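Local coordinates for protein putative N-acetylmuramoyl-L-alanine amidase,autolysin cwp6 (PDB 5J72) that probably cleaves the amide bond between N-acetylmuramic acid and L-alanine in peptidoglycan, using a zinc-binding domain, and attaches to the cell wall through three CWB2 modules, at residues Ser11-Ser16 and Ala412-Gln417; Tyr69-Glu74 and Thr107-Ile112; Lys127-Val132 and Val426-Ala431; Leu363-Val368 and Leu387-Leu392. One frame throughout, in Å; residues are numbered along the deposited sequence.

Contact 1 of 4, residues Ser11-Ser16 and Ala412-Gln417; sequences SVVLGS and AETVYQ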
loop_
_atom_site.group_PDB
_atom_site.type_symbol
_atom_site.label_atom_id
_atom_site.label_comp_id
_atom_site.label_asym_id
_atom_site.label_seq_id
_atom_site.Cartn_x
_atom_site.Cartn_y
_atom_site.Cartn_z
ATOM N N SER A 11 10.051 10.857 13.272
ATOM C CA SER A 11 8.701 11.088 13.833
ATOM C C SER A 11 8.322 9.789 14.556
ATOM O O SER A 11 8.366 8.704 13.932
ATOM C CB SER A 11 7.718 11.410 12.709
ATOM O OG SER A 11 6.439 11.694 13.241
ATOM N N VAL A 12 8.002 9.846 15.857
ATOM C CA VAL A 12 7.704 8.637 16.624
ATOM C C VAL A 12 6.452 8.879 17.513
ATOM O O VAL A 12 5.875 9.961 17.432
ATOM C CB VAL A 12 8.935 8.249 17.525
ATOM C CG1 VAL A 12 10.165 7.955 16.635
ATOM C CG2 VAL A 12 9.260 9.367 18.521
ATOM N N VAL A 13 6.087 7.891 18.302
ATOM C CA VAL A 13 5.006 8.051 19.297
ATOM C C VAL A 13 5.547 7.314 20.522
ATOM O O VAL A 13 6.550 6.641 20.465
ATOM C CB VAL A 13 3.629 7.432 18.859
ATOM C CG1 VAL A 13 3.116 8.075 17.552
ATOM C CG2 VAL A 13 3.797 5.944 18.621
ATOM N N LEU A 14 4.861 7.422 21.653
ATOM C CA LEU A 14 5.278 6.680 22.858
ATOM C C LEU A 14 5.298 5.199 22.553
ATOM O O LEU A 14 4.282 4.660 22.015
ATOM C CB LEU A 14 4.243 7.044 23.984
ATOM C CG LEU A 14 4.590 6.411 25.347
ATOM C CD1 LEU A 14 5.885 7.044 25.968
ATOM C CD2 LEU A 14 3.397 6.696 26.317
ATOM N N GLY A 15 6.418 4.530 22.841
ATOM C CA GLY A 15 6.559 3.110 22.583
ATOM C C GLY A 15 7.269 2.810 21.258
ATOM O O GLY A 15 7.560 1.653 20.980
ATOM N N SER A 16 7.537 3.815 20.414
ATOM C CA SER A 16 8.249 3.482 19.138
ATOM C C SER A 16 9.641 2.977 19.393
ATOM O O SER A 16 10.275 3.254 20.427
ATOM C CB SER A 16 8.419 4.718 18.245
ATOM O OG SER A 16 7.180 5.229 17.792
ATOM N N ALA A 412 -0.951 1.461 12.960
ATOM C CA ALA A 412 0.345 1.979 12.494
ATOM C C ALA A 412 0.646 3.122 13.483
ATOM O O ALA A 412 -0.255 3.920 13.779
ATOM C CB ALA A 412 0.231 2.560 11.099
ATOM N N GLU A 413 1.913 3.247 13.944
ATOM C CA GLU A 413 2.234 4.359 14.884
ATOM C C GLU A 413 2.137 5.693 14.240
ATOM O O GLU A 413 1.601 6.615 14.837
ATOM C CB GLU A 413 3.650 4.157 15.423
ATOM C CG GLU A 413 3.709 2.859 16.181
ATOM C CD GLU A 413 5.135 2.462 16.575
ATOM O OE1 GLU A 413 6.088 3.113 16.141
ATOM O OE2 GLU A 413 5.281 1.490 17.328
ATOM N N THR A 414 2.623 5.830 12.998
ATOM C CA THR A 414 2.608 7.088 12.286
ATOM C C THR A 414 2.103 6.897 10.854
ATOM O O THR A 414 2.491 5.904 10.208
ATOM C CB THR A 414 4.060 7.647 12.183
ATOM O OG1 THR A 414 4.605 7.715 13.518
ATOM C CG2 THR A 414 4.125 9.017 11.522
ATOM N N VAL A 415 1.336 7.843 10.362
ATOM C CA VAL A 415 0.841 7.753 9.014
ATOM C C VAL A 415 1.497 8.872 8.274
ATOM O O VAL A 415 1.443 10.034 8.700
ATOM C CB VAL A 415 -0.709 7.909 8.972
ATOM C CG1 VAL A 415 -1.193 8.034 7.514
ATOM C CG2 VAL A 415 -1.377 6.751 9.671
ATOM N N TYR A 416 2.174 8.567 7.155
ATOM C CA TYR A 416 2.754 9.621 6.386
ATOM C C TYR A 416 1.923 9.878 5.180
ATOM O O TYR A 416 1.649 8.927 4.437
ATOM C CB TYR A 416 4.156 9.240 5.874
ATOM C CG TYR A 416 5.168 9.109 6.987
ATOM C CD1 TYR A 416 6.094 10.104 7.226
ATOM C CD2 TYR A 416 5.219 7.966 7.774
ATOM C CE1 TYR A 416 7.074 9.960 8.243
ATOM C CE2 TYR A 416 6.181 7.817 8.775
ATOM C CZ TYR A 416 7.100 8.817 8.997
ATOM O OH TYR A 416 8.034 8.594 10.009
ATOM N N GLN A 417 1.529 11.096 4.948
ATOM C CA GLN A 417 0.748 11.420 3.755
ATOM C C GLN A 417 1.700 11.950 2.693
ATOM O O GLN A 417 2.338 12.995 2.840
ATOM C CB GLN A 417 -0.303 12.491 4.095
ATOM C CG GLN A 417 -0.987 13.061 2.879
ATOM C CD GLN A 417 -2.071 14.067 3.348
ATOM O OE1 GLN A 417 -2.238 14.281 4.543
ATOM N NE2 GLN A 417 -2.825 14.662 2.406
HETATM O O HOH W 1 4.771 10.211 14.726
HETATM O O HOH W 2 6.933 6.297 13.887
HETATM O O HOH W 3 7.018 -0.241 18.878
#
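Two flat groups of segment 412-417, the Y416 ring and the E413 carboxylate, reach segment 11-16 with their ends and not their faces. The phenol touches S11 through its hydroxyl tip, Y416 OH lying 3.9 Å from S11 CB. The E413 carboxylate, at the end of an extended chain, brings OE1 to within 2.9 Å of S16 OG, close enough for a hydrogen bond. S16 OG in turn accepts a nearly straight bond (168°) from V13 N at 2.9 Å, which spans the type II turn V13-S16 and fixes the hydroxyl beside the carboxylate. V13 crosses E413 obliquely, with V13 CG2 3.7 Å from E413 CB and V13 CG1 3.4 Å from E413 O.

The strand axes come no closer than 8.3 Å and run roughly antiparallel (150°), and beside the direct contacts of E413, water bridges S11 and V12 to T414. T414 OG1 holds two molecules, one shared with S11 OG and V12 O, the other with S11 O. The buried S11 N finds no partner.

Within the fold, pairing runs from strand 11-13 through 106-113 and 128-135 to 411-418, whose other neighbour is 362-370; K133, L135, A365 and L367 pack on Y416. The chain curls so that V13 and E413 meet directly, bringing the N-terminal domain against a CWB2 module.

Contact 2 of 4, residues Tyr69-Glu74 and Thr107-Ile112; sequences YLNVWE and TQEFII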
loop_
_atom_site.group_PDB
_atom_site.type_symbol
_atom_site.label_atom_id
_atom_site.label_comp_id
_atom_site.label_asym_id
_atom_site.label_seq_id
_atom_site.Cartn_x
_atom_site.Cartn_y
_atom_site.Cartn_z
ATOM N N TYR A 69 6.296 18.374 28.894
ATOM C CA TYR A 69 6.186 19.610 28.110
ATOM C C TYR A 69 7.189 19.487 26.972
ATOM O O TYR A 69 8.288 18.932 27.196
ATOM C CB TYR A 69 6.564 20.835 29.022
ATOM C CG TYR A 69 6.603 22.182 28.322
ATOM C CD1 TYR A 69 5.507 22.660 27.623
ATOM C CD2 TYR A 69 7.755 22.991 28.378
ATOM C CE1 TYR A 69 5.543 23.893 26.983
ATOM C CE2 TYR A 69 7.786 24.228 27.756
ATOM C CZ TYR A 69 6.686 24.666 27.058
ATOM O OH TYR A 69 6.735 25.876 26.421
ATOM N N LEU A 70 6.789 20.031 25.790
ATOM C CA LEU A 70 7.556 19.926 24.521
ATOM C C LEU A 70 7.508 18.468 24.038
ATOM O O LEU A 70 7.092 17.540 24.751
ATOM C CB LEU A 70 9.047 20.387 24.605
ATOM C CG LEU A 70 9.223 21.771 25.221
ATOM C CD1 LEU A 70 10.688 22.289 25.195
ATOM C CD2 LEU A 70 8.358 22.681 24.399
ATOM N N ASN A 71 7.890 18.255 22.782
ATOM C CA ASN A 71 7.824 16.896 22.258
ATOM C C ASN A 71 8.895 16.648 21.213
ATOM O O ASN A 71 8.700 15.830 20.275
ATOM C CB ASN A 71 6.398 16.615 21.651
ATOM C CG ASN A 71 6.121 17.388 20.364
ATOM O OD1 ASN A 71 6.735 18.423 20.078
ATOM N ND2 ASN A 71 5.218 16.899 19.485
ATOM N N VAL A 72 10.042 17.316 21.369
ATOM C CA VAL A 72 11.145 17.055 20.419
ATOM C C VAL A 72 12.358 16.606 21.236
ATOM O O VAL A 72 12.801 17.352 22.136
ATOM C CB VAL A 72 11.497 18.312 19.602
ATOM C CG1 VAL A 72 12.718 17.991 18.698
ATOM C CG2 VAL A 72 10.275 18.747 18.750
ATOM N N TRP A 73 12.874 15.421 20.957
ATOM C CA TRP A 73 14.040 14.889 21.615
ATOM C C TRP A 73 15.269 15.471 20.936
ATOM O O TRP A 73 15.406 15.317 19.721
ATOM C CB TRP A 73 14.061 13.356 21.463
ATOM C CG TRP A 73 12.980 12.709 22.196
ATOM C CD1 TRP A 73 11.838 12.152 21.677
ATOM C CD2 TRP A 73 12.867 12.599 23.632
ATOM N NE1 TRP A 73 11.008 11.741 22.715
ATOM C CE2 TRP A 73 11.625 11.996 23.922
ATOM C CE3 TRP A 73 13.722 12.945 24.705
ATOM C CZ2 TRP A 73 11.207 11.736 25.239
ATOM C CZ3 TRP A 73 13.309 12.680 26.019
ATOM C CH2 TRP A 73 12.068 12.090 26.273
ATOM N N GLU A 74 16.159 16.110 21.700
ATOM C CA GLU A 74 17.356 16.772 21.134
ATOM C C GLU A 74 18.583 16.087 21.650
ATOM O O GLU A 74 18.709 15.845 22.855
ATOM C CB GLU A 74 17.381 18.251 21.585
ATOM C CG GLU A 74 16.156 18.960 20.990
ATOM C CD GLU A 74 16.120 20.486 21.253
ATOM O OE1 GLU A 74 17.132 21.063 21.541
ATOM O OE2 GLU A 74 15.043 21.069 21.162
ATOM N N THR A 107 10.654 14.037 16.633
ATOM C CA THR A 107 9.399 14.521 17.189
ATOM C C THR A 107 8.536 13.353 17.650
ATOM O O THR A 107 8.282 12.395 16.884
ATOM C CB THR A 107 8.670 15.361 16.116
ATOM O OG1 THR A 107 9.539 16.409 15.722
ATOM C CG2 THR A 107 7.381 15.957 16.653
ATOM N N GLN A 108 8.071 13.422 18.899
ATOM C CA GLN A 108 7.197 12.380 19.458
ATOM C C GLN A 108 5.786 12.911 19.449
ATOM O O GLN A 108 5.402 13.786 20.243
ATOM C CB GLN A 108 7.641 12.020 20.892
ATOM C CG GLN A 108 6.797 10.897 21.506
ATOM C CD GLN A 108 7.508 10.374 22.741
ATOM O OE1 GLN A 108 8.715 10.165 22.740
ATOM N NE2 GLN A 108 6.742 10.071 23.815
ATOM N N GLU A 109 4.958 12.384 18.546
ATOM C CA GLU A 109 3.568 12.838 18.435
ATOM C C GLU A 109 2.681 11.882 19.226
ATOM O O GLU A 109 3.154 10.887 19.770
ATOM C CB GLU A 109 3.124 12.747 16.973
ATOM C CG GLU A 109 4.087 13.411 16.032
ATOM C CD GLU A 109 3.792 14.916 15.896
ATOM O OE1 GLU A 109 4.351 15.539 14.980
ATOM O OE2 GLU A 109 3.024 15.458 16.692
ATOM N N PHE A 110 1.385 12.174 19.283
ATOM C CA PHE A 110 0.464 11.286 19.981
ATOM C C PHE A 110 -0.869 11.181 19.254
ATOM O O PHE A 110 -1.179 12.040 18.435
ATOM C CB PHE A 110 0.257 11.726 21.458
ATOM C CG PHE A 110 -0.392 13.077 21.606
ATOM C CD1 PHE A 110 0.376 14.218 21.732
ATOM C CD2 PHE A 110 -1.777 13.200 21.642
ATOM C CE1 PHE A 110 -0.215 15.462 21.868
ATOM C CE2 PHE A 110 -2.377 14.445 21.774
ATOM C CZ PHE A 110 -1.591 15.573 21.882
ATOM N N ILE A 111 -1.618 10.128 19.521
ATOM C CA ILE A 111 -2.948 9.895 18.882
ATOM C C ILE A 111 -3.863 11.039 19.225
ATOM O O ILE A 111 -3.999 11.353 20.422
ATOM C CB ILE A 111 -3.481 8.564 19.445
ATOM C CG1 ILE A 111 -2.748 7.410 18.728
ATOM C CG2 ILE A 111 -5.020 8.477 19.220
ATOM C CD1 ILE A 111 -2.851 6.080 19.575
ATOM N N ILE A 112 -4.485 11.638 18.252
ATOM C CA ILE A 112 -5.340 12.760 18.548
ATOM C C ILE A 112 -6.818 12.344 18.548
ATOM O O ILE A 112 -7.178 11.283 18.032
ATOM C CB ILE A 112 -5.123 13.939 17.583
ATOM C CG1 ILE A 112 -5.421 13.551 16.162
ATOM C CG2 ILE A 112 -3.668 14.462 17.721
ATOM C CD1 ILE A 112 -4.942 14.648 15.197
HETATM O O HOH W 4 4.259 18.218 17.078
#
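W73 and Q108 lie side by side and point the same way, the indole and amide planes turned 37° from each other. W73 NE1 donates to Q108 OE1 at 2.8 Å, and the acceptor sits at the ring edge, almost in the indole plane. The donor, however, stands 42° out of the carbonyl plane. Q108 gets there with CG anti to the backbone N and the chain extended beyond it, while its NE2 is held by K65 O.

On the backbone, Q108 N donates to N71 O at 2.8 Å, nearly along the C=O axis. Next to it V72 and T107 form an antiparallel non-hydrogen-bonded pair, with V72 CG2 3.9 Å from T107 OG1. N71 crosses T107 obliquely. Its CG occupies the crowded position between backbone N and carbonyl carbon (chi1 70°), from which ND2 makes a weak bond to Q108 O at 3.2 Å and, through a water, reaches E109 OE2.

Strands 72-82 and 106-113 of the N-terminal domain are joined here by a single antiparallel bridge and one backbone hydrogen bond, reinforced by side chains. Both polar atoms of the Q108 amide are engaged, which would fix its rotation and satisfies the buried indole N-H.

Contact 3 of 4, residues Lys127-Val132 and Val426-Ala431; sequences KTSAPV and VINSIA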
loop_
_atom_site.group_PDB
_atom_site.type_symbol
_atom_site.label_atom_id
_atom_site.label_comp_id
_atom_site.label_asym_id
_atom_site.label_seq_id
_atom_site.Cartn_x
_atom_site.Cartn_y
_atom_site.Cartn_z
ATOM N N LYS A 127 -13.521 10.011 18.398
ATOM C CA LYS A 127 -12.853 9.203 17.389
ATOM C C LYS A 127 -11.352 9.564 17.457
ATOM O O LYS A 127 -11.005 10.735 17.447
ATOM C CB LYS A 127 -13.417 9.509 15.994
ATOM C CG LYS A 127 -14.791 8.909 15.766
ATOM N N THR A 128 -10.491 8.584 17.543
ATOM C CA THR A 128 -9.066 8.867 17.635
ATOM C C THR A 128 -8.359 8.611 16.326
ATOM O O THR A 128 -8.859 7.795 15.533
ATOM C CB THR A 128 -8.473 7.958 18.653
ATOM O OG1 THR A 128 -8.722 6.616 18.251
ATOM C CG2 THR A 128 -9.022 8.236 20.054
ATOM N N SER A 129 -7.209 9.263 16.088
ATOM C CA SER A 129 -6.487 8.944 14.861
ATOM C C SER A 129 -4.979 8.968 15.083
ATOM O O SER A 129 -4.480 9.744 15.911
ATOM C CB SER A 129 -6.858 9.911 13.756
ATOM O OG SER A 129 -6.695 11.275 14.096
ATOM N N ALA A 130 -4.258 8.069 14.362
ATOM C CA ALA A 130 -2.788 8.031 14.420
ATOM C C ALA A 130 -2.289 9.337 13.920
ATOM O O ALA A 130 -2.895 9.941 13.029
ATOM C CB ALA A 130 -2.276 6.883 13.539
ATOM N N PRO A 131 -1.184 9.888 14.469
ATOM C CA PRO A 131 -0.718 11.182 13.950
ATOM C C PRO A 131 -0.296 11.104 12.449
ATOM O O PRO A 131 0.270 10.091 12.025
ATOM C CB PRO A 131 0.500 11.507 14.865
ATOM C CG PRO A 131 0.969 10.111 15.371
ATOM C CD PRO A 131 -0.365 9.404 15.592
ATOM N N VAL A 132 -0.551 12.162 11.694
ATOM C CA VAL A 132 -0.229 12.189 10.276
ATOM C C VAL A 132 0.909 13.140 10.030
ATOM O O VAL A 132 0.867 14.303 10.470
ATOM C CB VAL A 132 -1.511 12.650 9.537
ATOM C CG1 VAL A 132 -1.267 12.964 8.065
ATOM C CG2 VAL A 132 -2.595 11.581 9.672
ATOM N N VAL A 426 -10.226 11.374 3.386
ATOM C CA VAL A 426 -9.601 10.073 3.098
ATOM C C VAL A 426 -8.403 9.758 4.010
ATOM O O VAL A 426 -8.367 8.688 4.617
ATOM C CB VAL A 426 -9.186 10.173 1.609
ATOM C CG1 VAL A 426 -8.456 8.893 1.167
ATOM C CG2 VAL A 426 -10.446 10.434 0.750
ATOM N N ILE A 427 -7.451 10.704 4.104
ATOM C CA ILE A 427 -6.274 10.436 4.954
ATOM C C ILE A 427 -6.733 10.293 6.447
ATOM O O ILE A 427 -6.267 9.399 7.180
ATOM C CB ILE A 427 -5.197 11.558 4.714
ATOM C CG1 ILE A 427 -3.874 11.166 5.452
ATOM C CG2 ILE A 427 -5.695 12.933 5.179
ATOM C CD1 ILE A 427 -3.194 9.914 4.727
ATOM N N ASN A 428 -7.701 11.117 6.875
ATOM C CA ASN A 428 -8.160 11.016 8.263
ATOM C C ASN A 428 -8.866 9.729 8.521
ATOM O O ASN A 428 -8.764 9.177 9.606
ATOM C CB ASN A 428 -9.106 12.206 8.638
ATOM C CG ASN A 428 -9.683 11.955 10.027
ATOM O OD1 ASN A 428 -10.843 11.520 10.156
ATOM N ND2 ASN A 428 -8.901 12.085 11.114
ATOM N N SER A 429 -9.591 9.188 7.496
ATOM C CA SER A 429 -10.259 7.894 7.672
ATOM C C SER A 429 -9.218 6.821 7.895
ATOM O O SER A 429 -9.341 5.953 8.757
ATOM C CB SER A 429 -11.074 7.532 6.409
ATOM O OG SER A 429 -11.559 6.213 6.517
ATOM N N ILE A 430 -8.157 6.852 7.050
ATOM C CA ILE A 430 -7.105 5.848 7.199
ATOM C C ILE A 430 -6.380 5.970 8.574
ATOM O O ILE A 430 -6.112 4.961 9.241
ATOM C CB ILE A 430 -6.096 6.049 6.038
ATOM C CG1 ILE A 430 -6.756 5.512 4.725
ATOM C CG2 ILE A 430 -4.800 5.207 6.334
ATOM C CD1 ILE A 430 -6.040 6.045 3.462
ATOM N N ALA A 431 -6.046 7.204 8.938
ATOM C CA ALA A 431 -5.354 7.478 10.228
ATOM C C ALA A 431 -6.264 7.032 11.414
ATOM O O ALA A 431 -5.750 6.476 12.392
ATOM C CB ALA A 431 -5.004 8.954 10.282
#
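V132 can be followed outward from its backbone as the clearest apolar link between strand 128-135 and helix 424-433. Its CB points toward the helix and branches so that CG1 is anti to the backbone N (chi1 170°) and CG2 anti to the carbonyl carbon. CG1 meets I427 CG1 tip to tip at 4.1 Å. CG2 turns to the next helical turn and rests 3.6 Å from A431 CB, a methyl that also lies 3.6 Å from A130 O. A431 CB thus sits between the valine branch and the A130 carbonyl.

The polar link lies two residues earlier in the chain. A130 N donates to A431 O at 2.9 Å with a nearly straight N-H (168°), but it approaches from 57° above the carbonyl plane. S129 CA makes a CA-H...O contact with the same oxygen at 3.6 Å, and S129 CB packs 4.1 Å from A431 CB. S129 OG, in the crowded position between backbone N and carbonyl carbon, lies beside N428 ND2.

The strand pairs with strand 411-418, where P131 meets V415, so helix 424-433 packs across two neighbouring strands. The apolar contacts of V132 lie apart from the A130 bond. There, a buried backbone N-H is satisfied by a carbonyl in the last turns of the helix, where the helix dipole would tend to make the oxygen a better acceptor.

Contact 4 of 4, residues Leu363-Val368 and Leu387-Leu392; sequences LSAMLV and LKAPIL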
loop_
_atom_site.group_PDB
_atom_site.type_symbol
_atom_site.label_atom_id
_atom_site.label_comp_id
_atom_site.label_asym_id
_atom_site.label_seq_id
_atom_site.Cartn_x
_atom_site.Cartn_y
_atom_site.Cartn_z
ATOM N N LEU A 363 1.999 -1.999 12.837
ATOM C CA LEU A 363 3.049 -1.533 11.932
ATOM C C LEU A 363 3.765 -0.333 12.577
ATOM O O LEU A 363 3.175 0.345 13.416
ATOM C CB LEU A 363 2.398 -1.076 10.629
ATOM C CG LEU A 363 1.573 -2.180 9.920
ATOM C CD1 LEU A 363 0.827 -1.485 8.762
ATOM C CD2 LEU A 363 2.469 -3.343 9.474
ATOM N N SER A 364 4.996 -0.068 12.186
ATOM C CA SER A 364 5.673 1.114 12.730
ATOM C C SER A 364 5.126 2.341 11.997
ATOM O O SER A 364 5.171 3.445 12.521
ATOM C CB SER A 364 7.170 1.008 12.471
ATOM O OG SER A 364 7.352 0.918 11.061
ATOM N N ALA A 365 4.628 2.164 10.762
ATOM C CA ALA A 365 4.113 3.314 10.021
ATOM C C ALA A 365 3.334 2.876 8.808
ATOM O O ALA A 365 3.361 1.695 8.481
ATOM C CB ALA A 365 5.253 4.176 9.536
ATOM N N MET A 366 2.661 3.821 8.146
ATOM C CA MET A 366 1.985 3.510 6.884
ATOM C C MET A 366 2.172 4.680 6.076
ATOM O O MET A 366 1.869 5.766 6.532
ATOM C CB MET A 366 0.458 3.234 7.058
ATOM C CG MET A 366 -0.260 2.976 5.709
ATOM S SD MET A 366 -0.008 1.269 5.234
ATOM C CE MET A 366 -1.301 0.465 6.221
ATOM N N LEU A 367 2.722 4.530 4.860
ATOM C CA LEU A 367 2.898 5.699 4.000
ATOM C C LEU A 367 1.768 5.685 2.992
ATOM O O LEU A 367 1.603 4.681 2.300
ATOM C CB LEU A 367 4.289 5.656 3.252
ATOM C CG LEU A 367 5.541 5.991 4.152
ATOM C CD1 LEU A 367 5.897 4.713 4.964
ATOM C CD2 LEU A 367 6.763 6.419 3.316
ATOM N N VAL A 368 1.056 6.815 2.818
ATOM C CA VAL A 368 -0.130 6.788 1.944
ATOM C C VAL A 368 0.037 7.677 0.749
ATOM O O VAL A 368 0.209 8.874 0.907
ATOM C CB VAL A 368 -1.371 7.274 2.765
ATOM C CG1 VAL A 368 -2.625 7.300 1.836
ATOM C CG2 VAL A 368 -1.593 6.342 3.947
ATOM N N LEU A 387 12.109 3.055 6.949
ATOM C CA LEU A 387 11.170 2.904 8.088
ATOM C C LEU A 387 10.646 1.472 8.256
ATOM O O LEU A 387 9.981 1.176 9.268
ATOM C CB LEU A 387 9.949 3.832 7.855
ATOM C CG LEU A 387 10.298 5.315 7.743
ATOM C CD1 LEU A 387 9.009 6.134 7.409
ATOM C CD2 LEU A 387 10.974 5.764 9.133
ATOM N N LYS A 388 10.926 0.574 7.275
ATOM C CA LYS A 388 10.472 -0.818 7.241
ATOM C C LYS A 388 8.923 -0.822 7.381
ATOM O O LYS A 388 8.365 -1.544 8.238
ATOM C CB LYS A 388 11.176 -1.662 8.297
ATOM C CG LYS A 388 12.731 -1.634 8.098
ATOM C CD LYS A 388 13.348 -2.594 9.137
ATOM C CE LYS A 388 14.875 -2.729 9.117
ATOM N NZ LYS A 388 15.376 -2.916 7.751
ATOM N N ALA A 389 8.286 -0.023 6.560
ATOM C CA ALA A 389 6.837 0.223 6.556
ATOM C C ALA A 389 6.278 0.137 5.128
ATOM O O ALA A 389 6.986 0.360 4.156
ATOM C CB ALA A 389 6.534 1.621 7.119
ATOM N N PRO A 390 5.006 -0.213 4.980
ATOM C CA PRO A 390 4.392 -0.322 3.650
ATOM C C PRO A 390 3.898 0.971 3.080
ATOM O O PRO A 390 3.632 1.949 3.791
ATOM C CB PRO A 390 3.183 -1.260 3.890
ATOM C CG PRO A 390 2.820 -0.982 5.431
ATOM C CD PRO A 390 4.131 -0.642 6.110
ATOM N N ILE A 391 3.752 0.972 1.746
ATOM C CA ILE A 391 3.088 2.089 1.094
ATOM C C ILE A 391 1.657 1.592 0.740
ATOM O O ILE A 391 1.496 0.526 0.135
ATOM C CB ILE A 391 3.830 2.464 -0.206
ATOM C CG1 ILE A 391 5.207 3.104 0.176
ATOM C CG2 ILE A 391 2.989 3.475 -1.053
ATOM C CD1 ILE A 391 6.090 3.346 -1.106
ATOM N N LEU A 392 0.658 2.363 1.130
ATOM C CA LEU A 392 -0.738 2.101 0.778
ATOM C C LEU A 392 -1.102 3.059 -0.308
ATOM O O LEU A 392 -0.781 4.242 -0.187
ATOM C CB LEU A 392 -1.597 2.379 2.013
ATOM C CG LEU A 392 -3.081 1.999 1.783
ATOM C CD1 LEU A 392 -3.618 1.427 3.057
ATOM C CD2 LEU A 392 -3.823 3.286 1.343
HETATM O O HOH W 5 5.768 -1.522 9.653
HETATM O O HOH W 6 8.995 -1.357 10.912
#
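The ring of P390 is the bump round which this face is shaped. Its CG enters a hollow lined by M366 SD, 3.6 Å away, and L363 CD1, at 3.9 Å, the methionine crossing the ring at about a right angle. The M366 chain, in the modelled conformer, folds back through its bends at chi2 and chi3 so that sulfur also lies 3.8 Å from L392 CB. On the other face of the strand L367 CD1 settles between A389 CB and L387 CD1, and the methyls of A365 and A389 meet at 3.7 Å, filling the space ahead of the paired strands.

Beyond these side chains the backbones pair as parallel strands, L367 with I391 and V368 with L392. L367 N donates to P390 O at 2.9 Å and L392 N to L367 O at 2.8 Å, both nearly along the C=O axis. At the far end S364 is tied to K388 O by two waters, one on its N and one on its OG, just where K388 ends helix 375-387 in a Schellman motif.

This is the beta-alpha-beta unit 362-370, 375-387 and 391-394 of a CWB2 module. Its chemistry is mostly apolar, and proline offers no N-H of its own: the buried A365 O finds no partner and lies 3.4 Å from P390 CD, so packing there replaces pairing.

The four contacts follow a run of neighbouring strands from the N-terminal domain into a CWB2 module. Contact 2 joins strands 72-82 and 106-113; contact 1 lies about 10 Å away between centres and touches it where V12 of strand 11-13 pairs with T107 and E109. Contact 3, about 12 Å from contact 1, uses strand 128-135, which runs between 106-113 and 411-418. Contact 4, about 10 Å from contact 1, lies beyond on strand 362-370. Contacts 2 and 4 do not touch. Along the chain, contact 2 closes first, contacts 1 and 3 cross, and contact 4 closes within both. Residues far apart in sequence thus tie the N-terminal domain to the cell-wall-binding module.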